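Local coordinates for protein possible TctC subunit of the Tripartite Tricarboxylate Transport(TTT) Family (Rhodopseudomonas palustris, PDB 6HKE) that binds malate in the periplasm and probably hands it to a tripartite tricarboxylate transporter as its substrate-binding subunit, at residues A[256-264]-A[279-287]. The protein carries 2 engineered substitutions. Numbering follows the deposited sequence.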
loop_
_atom_site.group_PDB
_atom_site.type_symbol
_atom_site.label_atom_id
_atom_site.label_comp_id
_atom_site.label_asym_id
_atom_site.label_seq_id
_atom_site.Cartn_x
_atom_site.Cartn_y
_atom_site.Cartn_z
ATOM N N ASN A 256 12.136 -16.101 -0.372
ATOM C CA ASN A 256 12.757 -14.880 0.195
ATOM C C ASN A 256 13.999 -14.499 -0.621
ATOM O O ASN A 256 14.205 -13.296 -0.907
ATOM C CB ASN A 256 13.116 -15.097 1.661
ATOM C CG ASN A 256 13.868 -13.927 2.218
ATOM O OD1 ASN A 256 15.079 -13.899 2.134
ATOM N ND2 ASN A 256 13.153 -12.945 2.730
ATOM N N ALA A 257 14.822 -15.479 -0.944
ATOM C CA ALA A 257 16.066 -15.296 -1.718
ATOM C C ALA A 257 15.678 -14.865 -3.141
ATOM O O ALA A 257 16.381 -14.019 -3.716
ATOM C CB ALA A 257 16.891 -16.569 -1.692
ATOM N N ALA A 258 14.587 -15.410 -3.682
ATOM C CA ALA A 258 14.073 -15.045 -5.024
ATOM C C ALA A 258 13.690 -13.560 -5.007
ATOM O O ALA A 258 14.018 -12.830 -5.949
ATOM C CB ALA A 258 12.922 -15.934 -5.419
ATOM N N VAL A 259 13.047 -13.112 -3.943
ATOM C CA VAL A 259 12.701 -11.670 -3.809
ATOM C C VAL A 259 14.016 -10.897 -3.771
ATOM O O VAL A 259 14.132 -9.885 -4.477
ATOM C CB VAL A 259 11.852 -11.386 -2.559
ATOM C CG1 VAL A 259 11.724 -9.898 -2.292
ATOM C CG2 VAL A 259 10.483 -12.027 -2.664
ATOM N N SER A 260 14.974 -11.365 -2.972
ATOM C CA SER A 260 16.235 -10.626 -2.743
ATOM C C SER A 260 16.946 -10.418 -4.081
ATOM O O SER A 260 17.373 -9.288 -4.355
ATOM C CB SER A 260 17.118 -11.322 -1.762
ATOM O OG SER A 260 18.026 -10.398 -1.213
ATOM N N ARG A 261 17.067 -11.478 -4.880
ATOM C CA ARG A 261 17.801 -11.446 -6.176
ATOM C C ARG A 261 17.022 -10.581 -7.176
ATOM O O ARG A 261 17.678 -9.879 -7.989
ATOM C CB ARG A 261 18.077 -12.889 -6.607
ATOM C CG ARG A 261 19.114 -13.562 -5.716
ATOM C CD ARG A 261 19.127 -15.083 -5.756
ATOM N NE ARG A 261 19.495 -15.524 -7.092
ATOM C CZ ARG A 261 20.738 -15.627 -7.562
ATOM N NH1 ARG A 261 21.787 -15.348 -6.803
ATOM N NH2 ARG A 261 20.922 -16.014 -8.810
ATOM N N ALA A 262 15.679 -10.582 -7.096
ATOM C CA ALA A 262 14.777 -9.750 -7.931
ATOM C C ALA A 262 14.999 -8.257 -7.626
ATOM O O ALA A 262 15.109 -7.438 -8.581
ATOM C CB ALA A 262 13.333 -10.138 -7.709
ATOM N N LEU A 263 15.024 -7.907 -6.343
ATOM C CA LEU A 263 15.291 -6.532 -5.850
ATOM C C LEU A 263 16.670 -6.040 -6.338
ATOM O O LEU A 263 16.809 -4.836 -6.539
ATOM C CB LEU A 263 15.212 -6.551 -4.321
ATOM C CG LEU A 263 13.814 -6.766 -3.757
ATOM C CD1 LEU A 263 13.850 -6.788 -2.241
ATOM C CD2 LEU A 263 12.859 -5.702 -4.276
ATOM N N ASP A 264 17.630 -6.943 -6.559
ATOM C CA ASP A 264 18.998 -6.620 -7.054
ATOM C C ASP A 264 19.018 -6.356 -8.561
ATOM O O ASP A 264 20.036 -5.847 -9.013
ATOM C CB ASP A 264 19.977 -7.767 -6.801
ATOM C CG ASP A 264 20.251 -7.989 -5.335
ATOM O OD1 ASP A 264 20.116 -7.002 -4.561
ATOM O OD2 ASP A 264 20.568 -9.145 -4.985
ATOM N N VAL A 279 13.982 0.469 -2.366
ATOM C CA VAL A 279 14.441 -0.943 -2.461
ATOM C C VAL A 279 14.807 -1.380 -1.047
ATOM O O VAL A 279 15.681 -0.777 -0.418
ATOM C CB VAL A 279 15.633 -1.077 -3.420
ATOM C CG1 VAL A 279 16.109 -2.525 -3.525
ATOM C CG2 VAL A 279 15.289 -0.512 -4.789
ATOM N N PRO A 280 14.178 -2.439 -0.493
ATOM C CA PRO A 280 14.559 -2.909 0.833
ATOM C C PRO A 280 16.078 -3.096 0.860
ATOM O O PRO A 280 16.607 -3.694 -0.049
ATOM C CB PRO A 280 13.772 -4.224 0.984
ATOM C CG PRO A 280 12.563 -4.006 0.111
ATOM C CD PRO A 280 13.113 -3.256 -1.088
ATOM N N ARG A 281 16.743 -2.565 1.877
ATOM C CA ARG A 281 18.216 -2.726 2.043
ATOM C C ARG A 281 18.512 -4.179 2.417
ATOM O O ARG A 281 17.640 -4.906 2.888
ATOM C CB ARG A 281 18.736 -1.714 3.067
ATOM C CG ARG A 281 18.276 -0.283 2.804
ATOM C CD ARG A 281 18.847 0.719 3.796
ATOM N NE ARG A 281 18.485 0.394 5.167
ATOM C CZ ARG A 281 17.314 0.676 5.737
ATOM N NH1 ARG A 281 17.092 0.309 6.987
ATOM N NH2 ARG A 281 16.354 1.291 5.062
ATOM N N PRO A 282 19.752 -4.680 2.234
ATOM C CA PRO A 282 20.045 -6.078 2.563
ATOM C C PRO A 282 19.612 -6.463 3.988
ATOM O O PRO A 282 19.021 -7.519 4.135
ATOM C CB PRO A 282 21.557 -6.173 2.353
ATOM C CG PRO A 282 21.818 -5.120 1.288
ATOM C CD PRO A 282 20.919 -3.965 1.695
ATOM N N GLU A 283 19.837 -5.606 4.992
ATOM C CA GLU A 283 19.498 -5.943 6.403
ATOM C C GLU A 283 17.973 -5.915 6.633
ATOM O O GLU A 283 17.552 -6.276 7.757
ATOM C CB GLU A 283 20.223 -5.028 7.395
ATOM C CG GLU A 283 19.577 -3.662 7.587
ATOM C CD GLU A 283 20.092 -2.570 6.664
ATOM O OE1 GLU A 283 20.750 -2.904 5.638
ATOM O OE2 GLU A 283 19.843 -1.378 6.981
ATOM N N GLN A 284 17.172 -5.498 5.641
ATOM C CA GLN A 284 15.687 -5.419 5.748
ATOM C C GLN A 284 15.025 -6.650 5.111
ATOM O O GLN A 284 13.782 -6.695 5.109
ATOM C CB GLN A 284 15.156 -4.153 5.070
ATOM C CG GLN A 284 15.303 -2.859 5.862
ATOM C CD GLN A 284 14.699 -1.731 5.054
ATOM O OE1 GLN A 284 15.324 -1.174 4.155
ATOM N NE2 GLN A 284 13.452 -1.409 5.339
ATOM N N ARG A 285 15.797 -7.629 4.618
ATOM C CA ARG A 285 15.282 -8.652 3.670
ATOM C C ARG A 285 14.927 -9.976 4.364
ATOM O O ARG A 285 14.198 -10.764 3.743
ATOM C CB ARG A 285 16.280 -8.856 2.532
ATOM C CG ARG A 285 16.221 -7.727 1.514
ATOM C CD ARG A 285 17.263 -7.814 0.410
ATOM N NE ARG A 285 17.391 -6.552 -0.313
ATOM C CZ ARG A 285 18.062 -6.390 -1.452
ATOM N NH1 ARG A 285 18.696 -7.402 -2.032
ATOM N NH2 ARG A 285 18.093 -5.206 -2.021
ATOM N N ALA A 286 15.381 -10.228 5.592
ATOM C CA ALA A 286 14.974 -11.424 6.377
ATOM C C ALA A 286 13.442 -11.483 6.508
ATOM O O ALA A 286 12.756 -10.465 6.619
ATOM C CB ALA A 286 15.669 -11.422 7.716
ATOM N N PRO A 287 12.824 -12.680 6.450
ATOM C CA PRO A 287 11.390 -12.827 6.743
ATOM C C PRO A 287 10.872 -12.111 8.008
ATOM O O PRO A 287 9.724 -11.658 8.021
ATOM C CB PRO A 287 11.267 -14.344 6.926
ATOM C CG PRO A 287 12.309 -14.907 5.958
ATOM C CD PRO A 287 13.475 -13.952 6.092
#
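S260 and R285 bring the last turns of helix 249-263 alongside the loop that leads into helix 287-305, their CA atoms 6.8 Å apart. The two backbones run antiparallel in sense, N256 lying beside P287 and L263 beside V279. R285 bridges them, illustrating how one arginine can serve a helix and a loop together. With its chain extended from CG to NE, its NH1 hydrogen-bonds S260 OG (3.2 Å) and, almost straight, D264 OD1 (2.9 Å), the latter a salt bridge met from above the carboxylate plane. On the loop side, R285 NE and NH2 grip P280 O side-on, so bonds in the guanidinium plane fix the rotation of the group. L263 CB lies over one face, near the rim, while L263 CD1 packs against P280 CD (3.8 Å). At the other end, with CG anti to its own N (chi1 174°), the N256 side chain reaches the loop, and ND2 donates a nearly straight hydrogen bond to R285 O (2.6 Å), which lies in the N256 amide plane; ND2 also bonds V105 O of strand 102-118. The arrangement is a helix-to-loop junction, away from the malate pocket, in the periplasmic binding protein fold, joining helix 249-263 to the connection between the last two helices of the chain, 266-274 and 287-305.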